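Local coordinates for protein NAD(P)H-flavin oxidoreductase (PDB 2FRE) that binds flavin mononucleotide and, as a member of the nitroreductase family, probably uses NAD(P)H to reduce flavin or other acceptors, at residues 2-14 with 177-189. Numbering follows the deposited sequence.
Sequences TNSNNRQSEYPVD and REVPSKRVPLADV. With FMN (flavin mononucleotide), chain C.
Where Asn6 meets Pro180 and Arg7 meets Lys182, the hairpin of strands 3-4 and 7-8, closed by a type I' turn from Ser4 to Arg7, lies 6.7 to 7.0 Å (CA to CA) from the loop 177-189. Arg7 has the largest share of the contact and, with Ser181 and Arg183, belongs to the FMN pocket. Its chain, extended from CG to NE, reaches past the compact Pro180 ring, whose CB lies over one guanidinium face, 3.4 Å from NE. Arginine suits this place because its several N-H groups serve different acceptors: NE donates to Ser181 O at 2.8 Å, in the carbonyl plane, NH2 to FMN O1P, also at 2.8 Å, and NH1 to the carbonyls of Leu18 and Arg20. Arg183 NH2 donates to the same O1P. Ser181 OG, a short hydroxyl beside the two groups, donates to FMN O5' and accepts from Arg183 NH1 at 2.9 Å. At the turn, Asn6 O accepts from NZ of Lys182 at 2.7 Å; the long lysine chain, bent at chi2 (-60°), can reach that carbonyl. Further along, the Glu10 carboxylate offers two acceptors: OE1 takes the Leu186 N-H on its syn lone pair, nearly straight at 171°, and a water joins OE2 to Ala187 N; beside it Leu186 CD2 packs on Tyr11 CE2. Both guanidinium groups gather on one phosphate oxygen, whose negative charge probably balances them, so the bound cofactor ties the hairpin to this loop.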
ATOM      1  N   THR A   2      15.662 -15.340   4.036  1.00 40.25           N
ATOM      2  CA  THR A   2      15.076 -15.221   5.359  1.00 36.77           C
ATOM      3  C   THR A   2      14.092 -16.385   5.608  1.00 35.03           C
ATOM      4  O   THR A   2      13.342 -16.755   4.709  1.00 34.65           O
ATOM      5  CB  THR A   2      14.382 -13.854   5.454  1.00 37.31           C
ATOM      6  OG1 THR A   2      15.246 -12.852   4.891  1.00 39.11           O
ATOM      7  CG2 THR A   2      14.063 -13.484   6.882  1.00 37.22           C
ATOM      8  N   ASN A   3      14.130 -16.969   6.812  1.00 31.87           N
ATOM      9  CA  ASN A   3      13.109 -17.919   7.276  1.00 30.54           C
ATOM     10  C   ASN A   3      12.392 -17.311   8.476  1.00 28.81           C
ATOM     11  O   ASN A   3      13.009 -17.080   9.517  1.00 27.11           O
ATOM     12  CB  ASN A   3      13.722 -19.256   7.691  1.00 29.82           C
ATOM     13  CG  ASN A   3      14.372 -19.979   6.535  1.00 30.17           C
ATOM     14  OD1 ASN A   3      13.693 -20.489   5.642  1.00 28.16           O
ATOM     15  ND2 ASN A   3      15.694 -20.043   6.553  1.00 29.45           N
ATOM     16  N   SER A   4      11.094 -17.050   8.331  1.00 27.61           N
ATOM     17  CA  SER A   4      10.304 -16.454   9.411  1.00 26.90           C
ATOM     18  C   SER A   4       8.819 -16.659   9.159  1.00 25.67           C
ATOM     19  O   SER A   4       8.367 -16.600   8.023  1.00 23.86           O
ATOM     20  CB  SER A   4      10.625 -14.956   9.536  1.00 26.18           C
ATOM     21  OG  SER A   4      10.348 -14.495  10.846  1.00 26.15           O
ATOM     22  N   ASN A   5       8.064 -16.923  10.229  1.00 25.50           N
ATOM     23  CA  ASN A   5       6.605 -17.065  10.147  1.00 25.60           C
ATOM     24  C   ASN A   5       6.131 -18.096   9.118  1.00 25.56           C
ATOM     25  O   ASN A   5       5.216 -17.827   8.339  1.00 25.86           O
ATOM     26  CB  ASN A   5       5.948 -15.716   9.882  1.00 25.48           C
ATOM     27  CG  ASN A   5       4.464 -15.729  10.204  1.00 25.17           C
ATOM     28  OD1 ASN A   5       4.012 -16.481  11.078  1.00 23.40           O
ATOM     29  ND2 ASN A   5       3.689 -14.921   9.482  1.00 22.33           N
ATOM     30  N   ASN A   6       6.769 -19.266   9.136  1.00 25.49           N
ATOM     31  CA  ASN A   6       6.472 -20.386   8.227  1.00 25.97           C
ATOM     32  C   ASN A   6       6.592 -19.951   6.770  1.00 25.98           C
ATOM     33  O   ASN A   6       5.930 -20.498   5.898  1.00 27.38           O
ATOM     34  CB  ASN A   6       5.075 -20.976   8.522  1.00 26.06           C
ATOM     35  CG  ASN A   6       4.964 -22.492   8.231  1.00 27.72           C
ATOM     36  OD1 ASN A   6       5.675 -23.070   7.392  1.00 32.72           O
ATOM     37  ND2 ASN A   6       4.082 -23.134   8.963  1.00 30.54           N
ATOM     38  N   ARG A   7       7.444 -18.965   6.517  1.00 26.41           N
ATOM     39  CA  ARG A   7       7.670 -18.454   5.173  1.00 25.94           C
ATOM     40  C   ARG A   7       9.157 -18.300   4.905  1.00 26.85           C
ATOM     41  O   ARG A   7       9.941 -18.018   5.803  1.00 26.16           O
ATOM     42  CB  ARG A   7       7.002 -17.088   4.973  1.00 25.54           C
ATOM     43  CG  ARG A   7       5.512 -17.097   5.034  1.00 25.20           C
ATOM     44  CD  ARG A   7       4.966 -15.675   5.261  1.00 24.43           C
ATOM     45  NE  ARG A   7       3.561 -15.576   4.867  1.00 25.18           N
ATOM     46  CZ  ARG A   7       2.801 -14.485   4.995  1.00 24.62           C
ATOM     47  NH1 ARG A   7       3.263 -13.384   5.575  1.00 24.31           N
ATOM     48  NH2 ARG A   7       1.560 -14.495   4.542  1.00 22.73           N
ATOM     49  N   GLN A   8       9.523 -18.456   3.644  1.00 28.04           N
ATOM     50  CA  GLN A   8      10.885 -18.330   3.222  1.00 29.27           C
ATOM     51  C   GLN A   8      10.915 -17.381   2.040  1.00 29.65           C
ATOM     52  O   GLN A   8      10.174 -17.543   1.076  1.00 29.37           O
ATOM     53  CB  GLN A   8      11.462 -19.678   2.802  1.00 29.09           C
ATOM     54  CG  GLN A   8      12.937 -19.580   2.468  1.00 30.48           C
ATOM     55  CD  GLN A   8      13.570 -20.905   2.072  1.00 32.14           C
ATOM     56  OE1 GLN A   8      13.729 -21.204   0.880  1.00 38.12           O
ATOM     57  NE2 GLN A   8      13.977 -21.668   3.051  1.00 29.86           N
ATOM     58  N   SER A   9      11.771 -16.395   2.119  1.00 31.38           N
ATOM     59  CA  SER A   9      11.862 -15.426   1.048  1.00 32.72           C
ATOM     60  C   SER A   9      13.051 -15.856   0.226  1.00 33.33           C
ATOM     61  O   SER A   9      13.934 -16.558   0.730  1.00 33.55           O
ATOM     62  CB  SER A   9      12.125 -14.055   1.619  1.00 33.76           C
ATOM     63  OG  SER A   9      13.426 -14.057   2.189  1.00 34.09           O
ATOM     64  N   GLU A  10      13.093 -15.436  -1.026  1.00 33.73           N
ATOM     65  CA  GLU A  10      14.227 -15.761  -1.895  1.00 34.58           C
ATOM     66  C   GLU A  10      15.446 -14.848  -1.623  1.00 34.52           C
ATOM     67  O   GLU A  10      16.585 -15.230  -1.902  1.00 35.12           O
ATOM     68  CB  GLU A  10      13.794 -15.669  -3.344  1.00 34.50           C
ATOM     69  CG  GLU A  10      12.652 -16.615  -3.690  1.00 35.77           C
ATOM     70  CD  GLU A  10      11.974 -16.250  -4.995  1.00 35.86           C
ATOM     71  OE1 GLU A  10      10.829 -15.733  -4.948  1.00 34.25           O
ATOM     72  OE2 GLU A  10      12.615 -16.459  -6.049  1.00 37.60           O
ATOM     73  N   TYR A  11      15.187 -13.665  -1.068  1.00 34.23           N
ATOM     74  CA  TYR A  11      16.210 -12.630  -0.778  1.00 33.66           C
ATOM     75  C   TYR A  11      16.124 -12.186   0.685  1.00 33.11           C
ATOM     76  O   TYR A  11      15.102 -12.439   1.333  1.00 33.59           O
ATOM     77  CB  TYR A  11      15.994 -11.460  -1.731  1.00 33.64           C
ATOM     78  CG  TYR A  11      16.163 -11.930  -3.146  1.00 34.98           C
ATOM     79  CD1 TYR A  11      17.423 -12.021  -3.713  1.00 33.99           C
ATOM     80  CD2 TYR A  11      15.082 -12.387  -3.881  1.00 35.05           C
ATOM     81  CE1 TYR A  11      17.592 -12.500  -4.988  1.00 35.34           C
ATOM     82  CE2 TYR A  11      15.244 -12.853  -5.167  1.00 35.28           C
ATOM     83  CZ  TYR A  11      16.491 -12.919  -5.708  1.00 34.93           C
ATOM     84  OH  TYR A  11      16.649 -13.411  -6.988  1.00 37.03           O
ATOM     85  N   PRO A  12      17.184 -11.543   1.232  1.00 31.76           N
ATOM     86  CA  PRO A  12      17.190 -11.202   2.673  1.00 30.79           C
ATOM     87  C   PRO A  12      16.258 -10.034   3.066  1.00 29.65           C
ATOM     88  O   PRO A  12      16.710  -9.002   3.574  1.00 28.98           O
ATOM     89  CB  PRO A  12      18.640 -10.813   2.917  1.00 30.50           C
ATOM     90  CG  PRO A  12      19.069 -10.224   1.601  1.00 30.99           C
ATOM     91  CD  PRO A  12      18.430 -11.101   0.575  1.00 31.35           C
ATOM     92  N   VAL A  13      14.966 -10.205   2.831  1.00 28.82           N
ATOM     93  CA  VAL A  13      13.983  -9.233   3.257  1.00 28.98           C
ATOM     94  C   VAL A  13      13.970  -9.101   4.774  1.00 27.79           C
ATOM     95  O   VAL A  13      14.322 -10.042   5.500  1.00 26.91           O
ATOM     96  CB  VAL A  13      12.544  -9.603   2.803  1.00 29.78           C
ATOM     97  CG1 VAL A  13      12.442  -9.635   1.292  1.00 30.72           C
ATOM     98  CG2 VAL A  13      12.096 -10.951   3.410  1.00 29.98           C
ATOM     99  N   ASP A  14      13.543  -7.929   5.244  1.00 27.29           N
ATOM    100  CA  ASP A  14      13.330  -7.725   6.658  1.00 27.65           C
ATOM    101  C   ASP A  14      12.276  -8.723   7.083  1.00 27.35           C
ATOM    102  O   ASP A  14      11.281  -8.887   6.387  1.00 26.39           O
ATOM    103  CB  ASP A  14      12.852  -6.315   6.968  1.00 28.07           C
ATOM    104  CG  ASP A  14      12.917  -6.000   8.449  1.00 30.42           C
ATOM    105  OD1 ASP A  14      12.172  -6.625   9.229  1.00 31.65           O
ATOM    106  OD2 ASP A  14      13.736  -5.141   8.827  1.00 34.44           O
ATOM    107  N   ARG A 177      -7.236 -23.145   7.437  1.00 33.24           N
ATOM    108  CA  ARG A 177      -6.642 -22.043   6.659  1.00 32.91           C
ATOM    109  C   ARG A 177      -5.847 -21.076   7.498  1.00 30.84           C
ATOM    110  O   ARG A 177      -5.335 -20.081   6.985  1.00 30.02           O
ATOM    111  CB  ARG A 177      -7.734 -21.258   5.937  1.00 32.98           C
ATOM    112  CG  ARG A 177      -8.336 -22.036   4.820  1.00 34.78           C
ATOM    113  CD  ARG A 177      -9.546 -21.351   4.210  1.00 36.79           C
ATOM    114  NE  ARG A 177      -9.829 -21.968   2.917  1.00 41.89           N
ATOM    115  CZ  ARG A 177     -10.299 -23.206   2.751  1.00 42.80           C
ATOM    116  NH1 ARG A 177     -10.560 -23.997   3.785  1.00 46.43           N
ATOM    117  NH2 ARG A 177     -10.514 -23.670   1.527  1.00 44.32           N
ATOM    118  N   GLU A 178      -5.756 -21.347   8.792  1.00 29.05           N
ATOM    119  CA  GLU A 178      -5.056 -20.478   9.700  1.00 28.22           C
ATOM    120  C   GLU A 178      -3.546 -20.746   9.605  1.00 27.76           C
ATOM    121  O   GLU A 178      -2.928 -21.215  10.541  1.00 27.52           O
ATOM    122  CB  GLU A 178      -5.607 -20.671  11.115  1.00 28.32           C
ATOM    123  CG  GLU A 178      -5.179 -19.632  12.093  1.00 28.21           C
ATOM    124  CD  GLU A 178      -5.998 -18.332  12.045  1.00 27.99           C
ATOM    125  OE1 GLU A 178      -6.563 -17.944  10.977  1.00 26.35           O
ATOM    126  OE2 GLU A 178      -6.028 -17.676  13.102  1.00 26.15           O
ATOM    127  N   VAL A 179      -2.960 -20.420   8.456  1.00 27.88           N
ATOM    128  CA  VAL A 179      -1.541 -20.675   8.209  1.00 27.96           C
ATOM    129  C   VAL A 179      -1.062 -19.599   7.242  1.00 27.03           C
ATOM    130  O   VAL A 179      -1.809 -19.217   6.333  1.00 27.41           O
ATOM    131  CB  VAL A 179      -1.295 -22.111   7.677  1.00 27.99           C
ATOM    132  CG1 VAL A 179      -1.951 -22.319   6.335  1.00 29.54           C
ATOM    133  CG2 VAL A 179       0.187 -22.401   7.561  1.00 29.99           C
ATOM    134  N   PRO A 180       0.140 -19.033   7.469  1.00 25.83           N
ATOM    135  CA  PRO A 180       0.512 -17.924   6.596  1.00 25.47           C
ATOM    136  C   PRO A 180       0.607 -18.351   5.126  1.00 25.67           C
ATOM    137  O   PRO A 180       1.212 -19.386   4.791  1.00 24.98           O
ATOM    138  CB  PRO A 180       1.859 -17.454   7.172  1.00 25.96           C
ATOM    139  CG  PRO A 180       1.776 -17.907   8.612  1.00 25.70           C
ATOM    140  CD  PRO A 180       1.158 -19.257   8.505  1.00 26.12           C
ATOM    141  N   SER A 181      -0.026 -17.553   4.270  1.00 24.64           N
ATOM    142  CA  SER A 181      -0.034 -17.793   2.848  1.00 24.26           C
ATOM    143  C   SER A 181       1.356 -17.675   2.239  1.00 23.59           C
ATOM    144  O   SER A 181       2.269 -17.041   2.802  1.00 23.07           O
ATOM    145  CB  SER A 181      -0.971 -16.785   2.174  1.00 24.57           C
ATOM    146  OG  SER A 181      -0.583 -15.469   2.526  1.00 22.54           O
ATOM    147  N   LYS A 182       1.490 -18.274   1.064  1.00 24.21           N
ATOM    148  CA  LYS A 182       2.707 -18.182   0.258  1.00 24.73           C
ATOM    149  C   LYS A 182       2.555 -17.179  -0.898  1.00 24.53           C
ATOM    150  O   LYS A 182       1.494 -16.552  -1.078  1.00 24.75           O
ATOM    151  CB  LYS A 182       3.057 -19.571  -0.319  1.00 24.87           C
ATOM    152  CG  LYS A 182       3.119 -20.678   0.691  1.00 28.61           C
ATOM    153  CD  LYS A 182       4.161 -20.478   1.790  1.00 30.38           C
ATOM    154  CE  LYS A 182       4.385 -21.803   2.558  1.00 31.57           C
ATOM    155  NZ  LYS A 182       5.522 -21.850   3.559  1.00 32.17           N
ATOM    156  N   ARG A 183       3.626 -17.021  -1.672  1.00 24.01           N
ATOM    157  CA  ARG A 183       3.621 -16.120  -2.849  1.00 23.63           C
ATOM    158  C   ARG A 183       4.239 -16.832  -4.021  1.00 23.88           C
ATOM    159  O   ARG A 183       4.938 -17.839  -3.851  1.00 22.83           O
ATOM    160  CB  ARG A 183       4.409 -14.843  -2.560  1.00 23.59           C
ATOM    161  CG  ARG A 183       3.829 -13.981  -1.481  1.00 21.79           C
ATOM    162  CD  ARG A 183       2.487 -13.343  -1.824  1.00 22.88           C
ATOM    163  NE  ARG A 183       2.087 -12.494  -0.703  1.00 24.06           N
ATOM    164  CZ  ARG A 183       1.504 -12.927   0.416  1.00 22.11           C
ATOM    165  NH1 ARG A 183       1.129 -14.179   0.562  1.00 21.39           N
ATOM    166  NH2 ARG A 183       1.233 -12.075   1.376  1.00 24.82           N
ATOM    167  N   VAL A 184       3.970 -16.325  -5.220  1.00 23.95           N
ATOM    168  CA  VAL A 184       4.633 -16.815  -6.415  1.00 24.57           C
ATOM    169  C   VAL A 184       6.110 -16.428  -6.342  1.00 23.96           C
ATOM    170  O   VAL A 184       6.467 -15.489  -5.616  1.00 24.00           O
ATOM    171  CB  VAL A 184       3.983 -16.245  -7.709  1.00 24.30           C
ATOM    172  CG1 VAL A 184       2.505 -16.572  -7.738  1.00 25.91           C
ATOM    173  CG2 VAL A 184       4.207 -14.745  -7.844  1.00 25.75           C
ATOM    174  N   PRO A 185       6.973 -17.145  -7.077  1.00 24.61           N
ATOM    175  CA  PRO A 185       8.373 -16.721  -7.217  1.00 24.78           C
ATOM    176  C   PRO A 185       8.502 -15.250  -7.657  1.00 24.44           C
ATOM    177  O   PRO A 185       7.717 -14.776  -8.486  1.00 24.34           O
ATOM    178  CB  PRO A 185       8.908 -17.663  -8.306  1.00 24.88           C
ATOM    179  CG  PRO A 185       8.108 -18.859  -8.181  1.00 25.68           C
ATOM    180  CD  PRO A 185       6.724 -18.398  -7.810  1.00 24.67           C
ATOM    181  N   LEU A 186       9.467 -14.535  -7.073  1.00 24.39           N
ATOM    182  CA  LEU A 186       9.729 -13.143  -7.417  1.00 24.94           C
ATOM    183  C   LEU A 186       9.837 -12.968  -8.929  1.00 24.84           C
ATOM    184  O   LEU A 186       9.281 -12.050  -9.479  1.00 25.09           O
ATOM    185  CB  LEU A 186      10.995 -12.623  -6.719  1.00 24.24           C
ATOM    186  CG  LEU A 186      11.320 -11.143  -6.988  1.00 25.31           C
ATOM    187  CD1 LEU A 186      10.120 -10.257  -6.696  1.00 26.23           C
ATOM    188  CD2 LEU A 186      12.535 -10.680  -6.194  1.00 25.35           C
ATOM    189  N   ALA A 187      10.523 -13.887  -9.602  1.00 25.05           N
ATOM    190  CA  ALA A 187      10.691 -13.795 -11.048  1.00 25.71           C
ATOM    191  C   ALA A 187       9.382 -13.836 -11.842  1.00 25.52           C
ATOM    192  O   ALA A 187       9.352 -13.388 -12.981  1.00 26.64           O
ATOM    193  CB  ALA A 187      11.633 -14.867 -11.534  1.00 26.44           C
ATOM    194  N   ASP A 188       8.297 -14.308 -11.237  1.00 24.92           N
ATOM    195  CA  ASP A 188       7.011 -14.308 -11.905  1.00 25.26           C
ATOM    196  C   ASP A 188       6.340 -12.931 -11.901  1.00 25.02           C
ATOM    197  O   ASP A 188       5.319 -12.742 -12.563  1.00 25.05           O
ATOM    198  CB  ASP A 188       6.060 -15.331 -11.273  1.00 25.11           C
ATOM    199  CG  ASP A 188       6.482 -16.765 -11.526  1.00 27.54           C
ATOM    200  OD1 ASP A 188       7.542 -16.992 -12.125  1.00 31.41           O
ATOM    201  OD2 ASP A 188       5.727 -17.657 -11.117  1.00 28.80           O
ATOM    202  N   VAL A 189       6.873 -11.986 -11.142  1.00 25.03           N
ATOM    203  CA  VAL A 189       6.258 -10.661 -11.063  1.00 25.63           C
ATOM    204  C   VAL A 189       7.227  -9.497 -11.278  1.00 25.85           C
ATOM    205  O   VAL A 189       6.774  -8.368 -11.440  1.00 26.00           O
ATOM    206  CB  VAL A 189       5.489 -10.416  -9.736  1.00 25.41           C
ATOM    207  CG1 VAL A 189       4.383 -11.455  -9.544  1.00 26.74           C
ATOM    208  CG2 VAL A 189       6.423 -10.374  -8.519  1.00 26.51           C
TER
HETATM  209  N1  FMN C1151      -9.714 -12.468   3.595  1.00 23.30           N
HETATM  210  C2  FMN C1151     -10.950 -13.028   3.914  1.00 24.22           C
HETATM  211  O2  FMN C1151     -11.008 -14.021   4.648  1.00 23.42           O
HETATM  212  N3  FMN C1151     -12.119 -12.497   3.397  1.00 23.04           N
HETATM  213  C4  FMN C1151     -12.108 -11.401   2.578  1.00 24.24           C
HETATM  214  O4  FMN C1151     -13.182 -10.821   2.321  1.00 21.59           O
HETATM  215  C4A FMN C1151     -10.855 -10.834   2.260  1.00 23.99           C
HETATM  216  N5  FMN C1151     -10.790  -9.727   1.432  1.00 24.61           N
HETATM  217  C5A FMN C1151      -9.560  -9.137   1.190  1.00 23.63           C
HETATM  218  C6  FMN C1151      -9.508  -8.007   0.393  1.00 24.06           C
HETATM  219  C7  FMN C1151      -8.303  -7.386   0.134  1.00 23.60           C
HETATM  220  C7M FMN C1151      -8.401  -5.942  -0.274  1.00 25.25           C
HETATM  221  C8  FMN C1151      -7.112  -7.902   0.655  1.00 23.34           C
HETATM  222  C8M FMN C1151      -5.921  -6.999   0.869  1.00 19.94           C
HETATM  223  C9  FMN C1151      -7.154  -9.037   1.455  1.00 23.70           C
HETATM  224  C9A FMN C1151      -8.385  -9.672   1.706  1.00 23.25           C
HETATM  225  N10 FMN C1151      -8.433 -10.809   2.485  1.00 23.46           N
HETATM  226  C10 FMN C1151      -9.670 -11.372   2.775  1.00 23.02           C
HETATM  227  C1' FMN C1151      -7.175 -11.476   2.983  1.00 20.93           C
HETATM  228  C2' FMN C1151      -6.244 -11.997   1.891  1.00 19.72           C
HETATM  229  O2' FMN C1151      -6.670 -13.253   1.374  1.00 20.99           O
HETATM  230  C3' FMN C1151      -4.817 -12.076   2.425  1.00 19.72           C
HETATM  231  O3' FMN C1151      -4.349 -10.768   2.733  1.00 20.60           O
HETATM  232  C4' FMN C1151      -3.896 -12.777   1.433  1.00 19.45           C
HETATM  233  O4' FMN C1151      -4.271 -14.136   1.285  1.00 23.17           O
HETATM  234  C5' FMN C1151      -2.424 -12.711   1.822  1.00 19.87           C
HETATM  235  O5' FMN C1151      -2.202 -13.327   3.081  1.00 18.36           O
HETATM  236  P   FMN C1151      -1.508 -12.526   4.291  1.00 19.61           P
HETATM  237  O1P FMN C1151      -0.055 -12.325   3.892  1.00 17.76           O
HETATM  238  O2P FMN C1151      -2.175 -11.169   4.448  1.00 19.42           O
HETATM  239  O3P FMN C1151      -1.679 -13.374   5.522  1.00 20.30           O
HETATM  240  O   HOH W   1       3.122 -21.026   5.771  1.00 27.74           O
HETATM  241  O   HOH W   2      12.313 -15.715  -8.432  1.00 26.17           O